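Local coordinates for protein serine-pyruvate aminotransferase (AgxT) (Sulfolobus solfataricus, PDB 3ZRP) that uses pyridoxal 5'-phosphate to transfer amino groups, probably from serine to pyruvate and from alanine to glyoxylate, as a dimeric class-V aminotransferase, at residues I58-G63 / G218-L223; V70-K75 / D222-L227; A277-L282 / E295-T300; V136-G141 / Y335-H340. All blocks are in the same frame, centred on the assembly; numbering follows the deposited sequence.

Interaction 1: residues I58-G63 / G218-L223. With PLP (pyridoxal-5'-phosphate), chain C.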
loop_
_atom_site.group_PDB
_atom_site.type_symbol
_atom_site.label_atom_id
_atom_site.label_comp_id
_atom_site.label_asym_id
_atom_site.label_seq_id
_atom_site.Cartn_x
_atom_site.Cartn_y
_atom_site.Cartn_z
ATOM N N ILE A 58 6.478 5.790 7.914
ATOM C CA ILE A 58 5.166 5.315 7.502
ATOM C C ILE A 58 5.308 4.858 6.043
ATOM O O ILE A 58 5.747 5.616 5.187
ATOM C CB ILE A 58 4.118 6.423 7.712
ATOM C CG1 ILE A 58 3.986 6.714 9.220
ATOM C CG2 ILE A 58 2.772 6.068 7.061
ATOM C CD1 ILE A 58 3.172 7.998 9.541
ATOM N N ILE A 59 4.991 3.596 5.764
ATOM C CA ILE A 59 5.241 3.050 4.411
ATOM C C ILE A 59 3.952 2.446 3.896
ATOM O O ILE A 59 3.055 2.184 4.689
ATOM C CB ILE A 59 6.400 2.003 4.396
ATOM C CG1 ILE A 59 6.064 0.784 5.278
ATOM C CG2 ILE A 59 7.746 2.648 4.922
ATOM C CD1 ILE A 59 7.038 -0.429 5.103
ATOM N N PRO A 60 3.842 2.254 2.556
ATOM C CA PRO A 60 2.627 1.570 2.087
ATOM C C PRO A 60 2.547 0.110 2.493
ATOM O O PRO A 60 3.569 -0.555 2.685
ATOM C CB PRO A 60 2.714 1.689 0.549
ATOM C CG PRO A 60 3.749 2.790 0.306
ATOM C CD PRO A 60 4.720 2.623 1.442
ATOM N N GLY A 61 1.310 -0.373 2.560
ATOM C CA GLY A 61 1.003 -1.769 2.734
ATOM C C GLY A 61 0.266 -2.018 4.021
ATOM O O GLY A 61 -0.949 -1.760 4.144
ATOM N N GLY A 62 0.998 -2.551 4.986
ATOM C CA GLY A 62 0.409 -2.858 6.285
ATOM C C GLY A 62 1.438 -3.487 7.191
ATOM O O GLY A 62 2.640 -3.351 6.970
ATOM N N GLY A 63 0.961 -4.186 8.211
ATOM C CA GLY A 63 1.863 -4.874 9.131
ATOM C C GLY A 63 2.845 -5.794 8.413
ATOM O O GLY A 63 4.000 -5.862 8.775
ATOM N N GLY A 218 14.902 -5.510 -0.830
ATOM C CA GLY A 218 14.501 -5.152 -2.178
ATOM C C GLY A 218 14.522 -3.650 -2.392
ATOM O O GLY A 218 15.295 -2.902 -1.778
ATOM N N TYR A 219 13.678 -3.202 -3.293
ATOM C CA TYR A 219 13.595 -1.799 -3.625
ATOM C C TYR A 219 12.458 -1.094 -2.868
ATOM O O TYR A 219 12.716 -0.217 -2.052
ATOM C CB TYR A 219 13.404 -1.649 -5.125
ATOM C CG TYR A 219 13.623 -0.242 -5.650
ATOM C CD1 TYR A 219 14.904 0.317 -5.697
ATOM C CD2 TYR A 219 12.537 0.532 -6.074
ATOM C CE1 TYR A 219 15.101 1.611 -6.189
ATOM C CE2 TYR A 219 12.722 1.816 -6.579
ATOM C CZ TYR A 219 14.002 2.345 -6.631
ATOM O OH TYR A 219 14.167 3.605 -7.123
ATOM N N TYR A 220 11.202 -1.451 -3.149
ATOM C CA TYR A 220 10.050 -0.828 -2.490
ATOM C C TYR A 220 10.086 -0.847 -0.959
ATOM O O TYR A 220 9.609 0.108 -0.324
ATOM C CB TYR A 220 8.746 -1.502 -2.930
ATOM C CG TYR A 220 7.532 -0.603 -2.863
ATOM C CD1 TYR A 220 7.408 0.499 -3.694
ATOM C CD2 TYR A 220 6.474 -0.910 -1.994
ATOM C CE1 TYR A 220 6.247 1.322 -3.644
ATOM C CE2 TYR A 220 5.324 -0.114 -1.944
ATOM C CZ TYR A 220 5.228 0.992 -2.770
ATOM O OH TYR A 220 4.091 1.751 -2.697
ATOM N N LEU A 221 10.638 -1.908 -0.385
ATOM C CA LEU A 221 10.627 -2.090 1.073
ATOM C C LEU A 221 11.960 -1.825 1.733
ATOM O O LEU A 221 12.141 -2.160 2.908
ATOM C CB LEU A 221 10.111 -3.476 1.492
ATOM C CG LEU A 221 8.699 -3.806 0.979
ATOM C CD1 LEU A 221 8.259 -5.210 1.418
ATOM C CD2 LEU A 221 7.672 -2.779 1.397
ATOM N N ASP A 222 12.899 -1.247 0.992
ATOM C CA ASP A 222 14.130 -0.778 1.641
ATOM C C ASP A 222 13.798 0.542 2.329
ATOM O O ASP A 222 13.415 1.517 1.663
ATOM C CB ASP A 222 15.259 -0.634 0.615
ATOM C CG ASP A 222 16.579 -0.147 1.230
ATOM O OD1 ASP A 222 16.638 0.163 2.445
ATOM O OD2 ASP A 222 17.556 -0.058 0.461
ATOM N N LEU A 223 13.883 0.541 3.664
ATOM C CA LEU A 223 13.603 1.702 4.482
ATOM C C LEU A 223 14.493 2.915 4.133
ATOM O O LEU A 223 14.060 4.059 4.319
ATOM C CB LEU A 223 13.698 1.362 5.978
ATOM C CG LEU A 223 12.647 0.365 6.509
ATOM C CD1 LEU A 223 12.963 -0.030 7.965
ATOM C CD2 LEU A 223 11.204 0.942 6.346
HETATM N N1 PLP C . 1.022 -9.201 12.799
HETATM C C2 PLP C . -0.110 -9.320 13.574
HETATM C C2A PLP C . 0.046 -9.600 15.046
HETATM C C3 PLP C . -1.393 -9.161 13.005
HETATM O O3 PLP C . -2.391 -9.229 13.717
HETATM C C4 PLP C . -1.530 -8.879 11.641
HETATM C C4A PLP C . -2.935 -8.676 11.062
HETATM C C5 PLP C . -0.347 -8.791 10.876
HETATM C C6 PLP C . 0.928 -8.925 11.462
HETATM C C5A PLP C . -0.354 -8.510 9.402
HETATM O O4P PLP C . -0.796 -7.193 9.064
HETATM P P PLP C . -1.351 -6.807 7.629
HETATM O O1P PLP C . -1.668 -5.356 7.809
HETATM O O2P PLP C . -2.552 -7.683 7.493
HETATM O O3P PLP C . -0.221 -7.126 6.716
#
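Y220 and P60 meet where strand 55-60, within this chain an outermost strand of the mixed sheet in the fold-type I PLP-dependent aminotransferase fold, runs out into the glycine turn that cradles the cofactor phosphate. With CG anti to the backbone N (chi1 -153°), the Y220 ring leaves a type I turn (Y219 to D222) and its end comes up against P60. CB stays back from P60. CE2 is the first atom to arrive, 4.0 Å from P60 CB; CZ follows, 3.9 Å from P60 CG, and OH finishes 3.2 Å from the same P60 CG, the ring lying oblique to the proline. Replacing Y220 by an alanine would probably open a gap over P60 CG and CB and take away the ring that packs there. Next to P60, the I59 and L223 side chains cross at about a right angle, I59 CG2 4.1 Å from L223 CD2, and I59 CD1 lies 4.4 Å from L221 CD2. The second subunit adds to the contact: E68 of that subunit accepts from Y220 N, and its G61 packs on Y220. Beyond P60 the chain turns through G61 and G62 into helix 63-69, where G63 N donates to PLP O1P at 2.9 Å.

Interaction 2: residues V70-K75 / D222-L227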
loop_
_atom_site.group_PDB
_atom_site.type_symbol
_atom_site.label_atom_id
_atom_site.label_comp_id
_atom_site.label_asym_id
_atom_site.label_seq_id
_atom_site.Cartn_x
_atom_site.Cartn_y
_atom_site.Cartn_z
ATOM N N VAL A 70 12.067 -4.860 7.656
ATOM C CA VAL A 70 13.153 -5.122 8.633
ATOM C C VAL A 70 14.376 -5.766 7.954
ATOM O O VAL A 70 15.507 -5.614 8.412
ATOM C CB VAL A 70 12.635 -5.928 9.855
ATOM C CG1 VAL A 70 13.789 -6.381 10.753
ATOM C CG2 VAL A 70 11.581 -5.109 10.648
ATOM N N THR A 71 14.175 -6.410 6.800
ATOM C CA THR A 71 15.320 -6.877 5.972
ATOM C C THR A 71 16.321 -5.752 5.594
ATOM O O THR A 71 17.474 -6.049 5.207
ATOM C CB THR A 71 14.852 -7.636 4.714
ATOM O OG1 THR A 71 14.025 -6.778 3.909
ATOM C CG2 THR A 71 14.097 -8.894 5.142
ATOM N N SER A 72 15.874 -4.489 5.719
ATOM C CA SER A 72 16.688 -3.288 5.499
ATOM C C SER A 72 17.855 -3.223 6.489
ATOM O O SER A 72 18.831 -2.468 6.273
ATOM C CB SER A 72 15.836 -2.017 5.673
ATOM O OG SER A 72 14.764 -1.934 4.712
ATOM N N LEU A 73 17.740 -3.981 7.580
ATOM C CA LEU A 73 18.754 -3.975 8.654
ATOM C C LEU A 73 19.655 -5.212 8.639
ATOM O O LEU A 73 20.465 -5.426 9.566
ATOM C CB LEU A 73 18.058 -3.830 10.020
ATOM C CG LEU A 73 17.216 -2.553 10.198
ATOM C CD1 LEU A 73 16.525 -2.573 11.551
ATOM C CD2 LEU A 73 18.036 -1.254 10.032
ATOM N N LEU A 74 19.512 -6.029 7.591
ATOM C CA LEU A 74 20.143 -7.347 7.540
ATOM C C LEU A 74 21.142 -7.508 6.402
ATOM O O LEU A 74 21.088 -6.810 5.377
ATOM C CB LEU A 74 19.086 -8.463 7.487
ATOM C CG LEU A 74 18.143 -8.560 8.710
ATOM C CD1 LEU A 74 17.081 -9.607 8.490
ATOM C CD2 LEU A 74 18.923 -8.848 9.997
ATOM N N LYS A 75 22.061 -8.436 6.621
ATOM C CA LYS A 75 23.111 -8.749 5.662
ATOM C C LYS A 75 23.096 -10.241 5.374
ATOM O O LYS A 75 22.565 -11.024 6.171
ATOM C CB LYS A 75 24.480 -8.292 6.200
ATOM C CG LYS A 75 24.699 -6.792 6.037
ATOM C CD LYS A 75 26.103 -6.365 6.455
ATOM C CE LYS A 75 26.380 -4.933 6.017
ATOM N NZ LYS A 75 27.610 -4.359 6.623
ATOM N N ASP A 222 12.899 -1.247 0.992
ATOM C CA ASP A 222 14.130 -0.778 1.641
ATOM C C ASP A 222 13.798 0.542 2.329
ATOM O O ASP A 222 13.415 1.517 1.663
ATOM C CB ASP A 222 15.259 -0.634 0.615
ATOM C CG ASP A 222 16.579 -0.147 1.230
ATOM O OD1 ASP A 222 16.638 0.163 2.445
ATOM O OD2 ASP A 222 17.556 -0.058 0.461
ATOM N N LEU A 223 13.883 0.541 3.664
ATOM C CA LEU A 223 13.603 1.702 4.482
ATOM C C LEU A 223 14.493 2.915 4.133
ATOM O O LEU A 223 14.060 4.059 4.319
ATOM C CB LEU A 223 13.698 1.362 5.978
ATOM C CG LEU A 223 12.647 0.365 6.509
ATOM C CD1 LEU A 223 12.963 -0.030 7.965
ATOM C CD2 LEU A 223 11.204 0.942 6.346
ATOM N N ARG A 224 15.678 2.657 3.566
ATOM C CA ARG A 224 16.522 3.739 3.019
ATOM C C ARG A 224 15.817 4.600 1.974
ATOM O O ARG A 224 16.072 5.793 1.881
ATOM C CB ARG A 224 17.846 3.205 2.458
ATOM C CG ARG A 224 18.729 2.544 3.487
ATOM C CD ARG A 224 19.867 1.748 2.844
ATOM N NE ARG A 224 20.605 1.022 3.875
ATOM C CZ ARG A 224 20.153 -0.049 4.511
ATOM N NH1 ARG A 224 18.953 -0.569 4.208
ATOM N NH2 ARG A 224 20.901 -0.622 5.437
ATOM N N ASN A 225 14.944 4.001 1.160
ATOM C CA ASN A 225 14.251 4.748 0.141
ATOM C C ASN A 225 13.135 5.640 0.682
ATOM O O ASN A 225 12.802 6.649 0.064
ATOM C CB ASN A 225 13.731 3.789 -0.957
ATOM C CG ASN A 225 14.851 3.201 -1.760
ATOM O OD1 ASN A 225 15.845 3.872 -2.016
ATOM N ND2 ASN A 225 14.717 1.943 -2.161
ATOM N N TRP A 226 12.568 5.288 1.834
ATOM C CA TRP A 226 11.469 6.068 2.408
ATOM C C TRP A 226 11.982 7.137 3.376
ATOM O O TRP A 226 11.291 8.124 3.613
ATOM C CB TRP A 226 10.477 5.185 3.153
ATOM C CG TRP A 226 9.738 4.340 2.192
ATOM C CD1 TRP A 226 10.010 3.025 1.907
ATOM C CD2 TRP A 226 8.695 4.745 1.284
ATOM N NE1 TRP A 226 9.165 2.592 0.917
ATOM C CE2 TRP A 226 8.342 3.612 0.529
ATOM C CE3 TRP A 226 8.000 5.941 1.070
ATOM C CZ2 TRP A 226 7.319 3.630 -0.456
ATOM C CZ3 TRP A 226 6.993 5.979 0.106
ATOM C CH2 TRP A 226 6.652 4.812 -0.651
ATOM N N LEU A 227 13.175 6.919 3.916
ATOM C CA LEU A 227 13.763 7.835 4.921
ATOM C C LEU A 227 13.809 9.318 4.496
ATOM O O LEU A 227 13.442 10.182 5.299
ATOM C CB LEU A 227 15.157 7.370 5.357
ATOM C CG LEU A 227 15.469 6.931 6.779
ATOM C CD1 LEU A 227 16.989 6.723 6.930
ATOM C CD2 LEU A 227 14.973 7.951 7.788
#
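S72 OG and R224 CG both lie beside the backbone N, anti to the carbonyl carbon (chi1 -62° in each), and R224 then runs extended from CG to NE, which carries its guanidinium across to S72 O. NH1 arrives in the carbonyl plane on a lone pair, at 2.8 Å from S72 O; NH2 comes in nearly along the C=O axis, 2.9 Å from the same oxygen, for an end-on, two-nitrogen grip. S72 OG meanwhile accepts from L223 N at 2.8 Å, almost straight at 171°, and is also bonded to S69 O. These bonds tie the 3-10 turn after helix 63-69 to the start of helix 223-234, where D222 is the N-cap: its OD1 takes R224 N at 2.9 Å from above one carboxylate face and, from the opposite face, the salt-bridging R224 NH1 at 3.0 Å. A methionine in place of R224 is likely to leave S72 O without either donor and the D222 carboxylate without its charged mate. R224 NE is held in turn by the backbone O of Q213, in the chain that follows helix 204-212.

Interaction 3: residues A277-L282 / E295-T300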
loop_
_atom_site.group_PDB
_atom_site.type_symbol
_atom_site.label_atom_id
_atom_site.label_comp_id
_atom_site.label_asym_id
_atom_site.label_seq_id
_atom_site.Cartn_x
_atom_site.Cartn_y
_atom_site.Cartn_z
ATOM N N ALA A 277 -13.666 -6.858 31.339
ATOM C CA ALA A 277 -15.133 -6.974 31.414
ATOM C C ALA A 277 -15.656 -8.079 30.522
ATOM O O ALA A 277 -16.483 -8.875 30.965
ATOM C CB ALA A 277 -15.860 -5.627 31.091
ATOM N N ILE A 278 -15.175 -8.143 29.273
ATOM C CA ILE A 278 -15.600 -9.190 28.336
ATOM C C ILE A 278 -15.177 -10.561 28.861
ATOM O O ILE A 278 -15.954 -11.519 28.809
ATOM C CB ILE A 278 -15.040 -8.962 26.870
ATOM C CG1 ILE A 278 -15.786 -7.804 26.187
ATOM C CG2 ILE A 278 -15.152 -10.237 26.010
ATOM C CD1 ILE A 278 -15.074 -7.201 24.977
ATOM N N ARG A 279 -13.943 -10.651 29.358
ATOM C CA ARG A 279 -13.426 -11.921 29.896
ATOM C C ARG A 279 -14.258 -12.407 31.090
ATOM O O ARG A 279 -14.597 -13.595 31.162
ATOM C CB ARG A 279 -11.948 -11.791 30.283
ATOM C CG ARG A 279 -11.019 -11.818 29.058
ATOM C CD ARG A 279 -9.581 -12.128 29.441
ATOM N NE ARG A 279 -9.045 -11.066 30.278
ATOM C CZ ARG A 279 -8.402 -10.004 29.828
ATOM N NH1 ARG A 279 -8.172 -9.857 28.505
ATOM N NH2 ARG A 279 -7.977 -9.103 30.713
ATOM N N ALA A 280 -14.584 -11.479 31.991
ATOM C CA ALA A 280 -15.467 -11.744 33.136
ATOM C C ALA A 280 -16.779 -12.337 32.669
ATOM O O ALA A 280 -17.261 -13.335 33.234
ATOM C CB ALA A 280 -15.706 -10.465 33.939
ATOM N N GLY A 281 -17.345 -11.748 31.615
ATOM C CA GLY A 281 -18.575 -12.252 31.034
ATOM C C GLY A 281 -18.452 -13.636 30.431
ATOM O O GLY A 281 -19.379 -14.441 30.531
ATOM N N LEU A 282 -17.318 -13.917 29.783
ATOM C CA LEU A 282 -17.098 -15.234 29.171
ATOM C C LEU A 282 -16.962 -16.334 30.229
ATOM O O LEU A 282 -17.484 -17.441 30.068
ATOM C CB LEU A 282 -15.829 -15.220 28.296
ATOM C CG LEU A 282 -15.944 -14.372 27.022
ATOM C CD1 LEU A 282 -14.574 -14.201 26.371
ATOM C CD2 LEU A 282 -16.935 -15.002 26.055
ATOM N N GLU A 295 -1.961 -14.333 32.719
ATOM C CA GLU A 295 -1.077 -13.167 32.683
ATOM C C GLU A 295 -0.827 -12.680 31.241
ATOM O O GLU A 295 -0.385 -11.564 31.029
ATOM C CB GLU A 295 0.257 -13.473 33.384
ATOM C CG GLU A 295 1.176 -14.467 32.657
ATOM C CD GLU A 295 0.963 -15.917 33.028
ATOM O OE1 GLU A 295 -0.095 -16.267 33.616
ATOM O OE2 GLU A 295 1.869 -16.741 32.705
ATOM N N SER A 296 -1.129 -13.528 30.257
ATOM C CA SER A 296 -0.915 -13.167 28.853
ATOM C C SER A 296 -2.224 -12.871 28.079
ATOM O O SER A 296 -2.179 -12.722 26.854
ATOM C CB SER A 296 -0.164 -14.270 28.125
ATOM O OG SER A 296 -1.021 -15.369 27.869
ATOM N N TYR A 297 -3.359 -12.811 28.782
ATOM C CA TYR A 297 -4.643 -12.412 28.171
ATOM C C TYR A 297 -4.515 -11.019 27.542
ATOM O O TYR A 297 -4.372 -10.013 28.253
ATOM C CB TYR A 297 -5.774 -12.411 29.223
ATOM C CG TYR A 297 -6.243 -13.770 29.735
ATOM C CD1 TYR A 297 -6.025 -14.936 29.010
ATOM C CD2 TYR A 297 -6.973 -13.869 30.937
ATOM C CE1 TYR A 297 -6.481 -16.180 29.482
ATOM C CE2 TYR A 297 -7.433 -15.099 31.419
ATOM C CZ TYR A 297 -7.195 -16.247 30.688
ATOM O OH TYR A 297 -7.657 -17.466 31.150
ATOM N N SER A 298 -4.497 -10.948 26.213
ATOM C CA SER A 298 -4.351 -9.654 25.542
ATOM C C SER A 298 -5.600 -8.823 25.724
ATOM O O SER A 298 -6.703 -9.350 25.865
ATOM C CB SER A 298 -4.044 -9.779 24.029
ATOM O OG SER A 298 -5.230 -10.054 23.280
ATOM N N ASN A 299 -5.393 -7.521 25.705
ATOM C CA ASN A 299 -6.471 -6.558 25.808
ATOM C C ASN A 299 -7.055 -6.123 24.448
ATOM O O ASN A 299 -7.888 -5.200 24.384
ATOM C CB ASN A 299 -6.007 -5.391 26.695
ATOM C CG ASN A 299 -5.701 -5.855 28.129
ATOM O OD1 ASN A 299 -6.274 -6.852 28.607
ATOM N ND2 ASN A 299 -4.794 -5.162 28.798
ATOM N N THR A 300 -6.665 -6.825 23.378
ATOM C CA THR A 300 -7.191 -6.531 22.038
ATOM C C THR A 300 -7.930 -7.681 21.408
ATOM O O THR A 300 -8.812 -7.452 20.587
ATOM C CB THR A 300 -6.079 -6.060 21.045
ATOM O OG1 THR A 300 -5.078 -7.091 20.927
ATOM C CG2 THR A 300 -5.440 -4.791 21.569
HETATM O O HOH W 1 -8.079 -11.521 26.337
#
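The guanidinium of R279 lies against Y297 on one face and has oxygens at its edge. Y297 CB sits over that face, 3.4 Å above the plane and displaced toward the rim, while near the plane come N299 OD1, 3.5 Å from R279 NH2, and the carbonyl oxygen of S298. The tyrosine ring is tilted 31° to the guanidinium, and the N299 amide is nearly coplanar with it. Before the charged end, the aliphatic part of the arginine also touches: R279 CD is 3.5 Å from Y297 CD2, on an oblique line to the ring. A bend at chi3 (-64°) sets the guanidinium against Y297 CB with its NH1 beside S298 O. A water then ties the two segments together, accepting from R279 NH1 at 2.7 Å and donating to S298 O at 2.6 Å, so a single water bridges the guanidinium and the backbone carbonyl. The backbone N of N299 is bonded to E171 OE2. The contact joins helix 264-284 to the loop that leads into strand 301-305: the helix rests on helix 372-381 through A277 and A280 and on helix 346-363 through I278 and L282, while S298 pairs by its backbone with G141 beyond the loop.

Interaction 4: residues V136-G141 / Y335-H340; sequences VETSTG and YFRIGH. With PLP (pyridoxal-5'-phosphate), chain C.
R337 and Y335, two residues apart on strand 335-339, each reach out to a successive backbone carbonyl of the turn after strand 136-137. R337 NH1 donates to T138 O at 3.0 Å with a fairly straight N-H...O angle of 158°; the oxygen lies in the guanidinium plane, but the nitrogen stands well above the carbonyl plane. Y335 OH gives its proton to S139 O at 2.5 Å, a short bond tilted 22° from the carbonyl plane and made at the ring's edge. On T138, OG1 stands beside the backbone N (chi1 -50°) and faces the cofactor, which leaves the methyl CG2 next to R337 NH1 at 3.5 Å. T138 OG1 is hydrogen-bonded to PLP O3, either oxygen a possible donor, but the modelled 2.4 Å is too short to take at face value; S166 OG bonds to the same hydroxyl. Further out, E137 OE2 accepts from S139 OG at 2.7 Å and from S139 N at 3.2 Å, on opposite faces of its carboxylate. E137 is itself placed by F88 N on OE2 and G89 N on OE1. On the strand side, R337 NE bonds to P327 O and Y335 OH accepts from V329 N. R337 and Y335 thus fix two successive carbonyls of the turn, which probably helps keep T138 placed beside PLP.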
loop_
_atom_site.group_PDB
_atom_site.type_symbol
_atom_site.label_atom_id
_atom_site.label_comp_id
_atom_site.label_asym_id
_atom_site.label_seq_id
_atom_site.Cartn_x
_atom_site.Cartn_y
_atom_site.Cartn_z
ATOM N N VAL A 136 1.314 -8.945 20.606
ATOM C CA VAL A 136 0.079 -9.709 20.760
ATOM C C VAL A 136 -0.073 -10.602 19.541
ATOM O O VAL A 136 -0.095 -10.099 18.430
ATOM C CB VAL A 136 -1.139 -8.765 20.889
ATOM C CG1 VAL A 136 -2.462 -9.548 20.762
ATOM C CG2 VAL A 136 -1.078 -7.968 22.203
ATOM N N GLU A 137 -0.122 -11.913 19.770
ATOM C CA GLU A 137 -0.395 -12.904 18.747
ATOM C C GLU A 137 -1.898 -13.004 18.489
ATOM O O GLU A 137 -2.654 -13.621 19.247
ATOM C CB GLU A 137 0.192 -14.270 19.149
ATOM C CG GLU A 137 -0.121 -15.415 18.211
ATOM C CD GLU A 137 0.247 -15.114 16.768
ATOM O OE1 GLU A 137 1.445 -14.846 16.487
ATOM O OE2 GLU A 137 -0.666 -15.170 15.911
ATOM N N THR A 138 -2.316 -12.400 17.384
ATOM C CA THR A 138 -3.717 -12.232 17.023
ATOM C C THR A 138 -4.442 -13.558 16.862
ATOM O O THR A 138 -5.633 -13.629 17.127
ATOM C CB THR A 138 -3.804 -11.426 15.701
ATOM O OG1 THR A 138 -3.000 -10.262 15.838
ATOM C CG2 THR A 138 -5.272 -11.008 15.367
ATOM N N SER A 139 -3.726 -14.614 16.474
ATOM C CA SER A 139 -4.397 -15.911 16.289
ATOM C C SER A 139 -4.925 -16.518 17.609
ATOM O O SER A 139 -5.914 -17.244 17.599
ATOM C CB SER A 139 -3.509 -16.920 15.580
ATOM O OG SER A 139 -2.360 -17.165 16.358
ATOM N N THR A 140 -4.284 -16.197 18.726
ATOM C CA THR A 140 -4.615 -16.854 20.005
ATOM C C THR A 140 -5.004 -15.862 21.100
ATOM O O THR A 140 -5.437 -16.262 22.177
ATOM C CB THR A 140 -3.427 -17.688 20.541
ATOM O OG1 THR A 140 -2.303 -16.830 20.770
ATOM C CG2 THR A 140 -3.028 -18.827 19.591
ATOM N N GLY A 141 -4.825 -14.569 20.828
ATOM C CA GLY A 141 -5.058 -13.512 21.817
ATOM C C GLY A 141 -4.062 -13.537 22.964
ATOM O O GLY A 141 -4.368 -13.115 24.066
ATOM N N TYR A 335 -12.711 -22.639 17.946
ATOM C CA TYR A 335 -12.967 -21.344 18.572
ATOM C C TYR A 335 -13.358 -20.240 17.597
ATOM O O TYR A 335 -13.243 -20.399 16.374
ATOM C CB TYR A 335 -11.739 -20.907 19.407
ATOM C CG TYR A 335 -10.516 -20.443 18.605
ATOM C CD1 TYR A 335 -9.860 -21.297 17.732
ATOM C CD2 TYR A 335 -10.011 -19.136 18.760
ATOM C CE1 TYR A 335 -8.720 -20.881 17.008
ATOM C CE2 TYR A 335 -8.874 -18.707 18.058
ATOM C CZ TYR A 335 -8.238 -19.585 17.183
ATOM O OH TYR A 335 -7.146 -19.164 16.469
ATOM N N PHE A 336 -13.834 -19.126 18.152
ATOM C CA PHE A 336 -13.945 -17.871 17.412
ATOM C C PHE A 336 -13.227 -16.795 18.210
ATOM O O PHE A 336 -12.882 -16.997 19.366
ATOM C CB PHE A 336 -15.423 -17.501 17.100
ATOM C CG PHE A 336 -16.227 -17.086 18.308
ATOM C CD1 PHE A 336 -16.837 -18.041 19.118
ATOM C CD2 PHE A 336 -16.373 -15.739 18.639
ATOM C CE1 PHE A 336 -17.578 -17.673 20.247
ATOM C CE2 PHE A 336 -17.114 -15.355 19.772
ATOM C CZ PHE A 336 -17.719 -16.330 20.575
ATOM N N ARG A 337 -12.976 -15.651 17.595
ATOM C CA ARG A 337 -12.266 -14.581 18.270
ATOM C C ARG A 337 -13.093 -13.323 18.402
ATOM O O ARG A 337 -13.843 -12.950 17.494
ATOM C CB ARG A 337 -10.985 -14.245 17.519
ATOM C CG ARG A 337 -9.917 -15.326 17.625
ATOM C CD ARG A 337 -8.715 -14.941 16.756
ATOM N NE ARG A 337 -9.038 -15.062 15.335
ATOM C CZ ARG A 337 -8.316 -14.549 14.340
ATOM N NH1 ARG A 337 -7.212 -13.855 14.590
ATOM N NH2 ARG A 337 -8.674 -14.750 13.070
ATOM N N ILE A 338 -12.913 -12.648 19.533
ATOM C CA ILE A 338 -13.475 -11.334 19.746
ATOM C C ILE A 338 -12.361 -10.313 19.620
ATOM O O ILE A 338 -11.380 -10.368 20.344
ATOM C CB ILE A 338 -14.139 -11.200 21.155
ATOM C CG1 ILE A 338 -15.128 -12.339 21.423
ATOM C CG2 ILE A 338 -14.844 -9.843 21.289
ATOM C CD1 ILE A 338 -15.593 -12.393 22.899
ATOM N N GLY A 339 -12.519 -9.370 18.699
ATOM C CA GLY A 339 -11.622 -8.249 18.598
ATOM C C GLY A 339 -12.199 -7.103 19.375
ATOM O O GLY A 339 -13.340 -6.709 19.119
ATOM N N HIS A 340 -11.439 -6.578 20.337
ATOM C CA HIS A 340 -11.888 -5.482 21.182
ATOM C C HIS A 340 -10.766 -4.477 21.246
ATOM O O HIS A 340 -9.970 -4.472 22.162
ATOM C CB HIS A 340 -12.342 -5.955 22.592
ATOM C CG HIS A 340 -11.488 -7.052 23.186
ATOM N ND1 HIS A 340 -10.265 -6.807 23.783
ATOM C CD2 HIS A 340 -11.692 -8.384 23.289
ATOM C CE1 HIS A 340 -9.756 -7.951 24.215
ATOM N NE2 HIS A 340 -10.596 -8.923 23.924
HETATM N N1 PLP C . 1.022 -9.201 12.799
HETATM C C2 PLP C . -0.110 -9.320 13.574
HETATM C C2A PLP C . 0.046 -9.600 15.046
HETATM C C3 PLP C . -1.393 -9.161 13.005
HETATM O O3 PLP C . -2.391 -9.229 13.717
HETATM C C4 PLP C . -1.530 -8.879 11.641
HETATM C C4A PLP C . -2.935 -8.676 11.062
HETATM C C5 PLP C . -0.347 -8.791 10.876
HETATM C C6 PLP C . 0.928 -8.925 11.462
HETATM C C5A PLP C . -0.354 -8.510 9.402
HETATM O O4P PLP C . -0.796 -7.193 9.064
HETATM P P PLP C . -1.351 -6.807 7.629
HETATM O O1P PLP C . -1.668 -5.356 7.809
HETATM O O2P PLP C . -2.552 -7.683 7.493
HETATM O O3P PLP C . -0.221 -7.126 6.716
#

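How the interactions relate
Interactions 1 and 2 share D222 and L223 and pack against each other, Y220 O bonding to W226 NE1; the turn and helix start meet strand 55-60 by apolar packing and segment 70-75 by hydrogen bonds, with a local D222-R224 salt bridge. Interactions 3 and 4 adjoin on the far side of the chain's centre, joined where T300 O meets H340 N. Interactions 1, 2 and 4 are buried; interaction 3 is partly exposed and leans on a water where interaction 4 uses direct bonds. Interactions 1 and 4, about 26 Å apart between centres, both touch PLP, one at its phosphate through a backbone N, the other at its O3 through a side-chain hydroxyl.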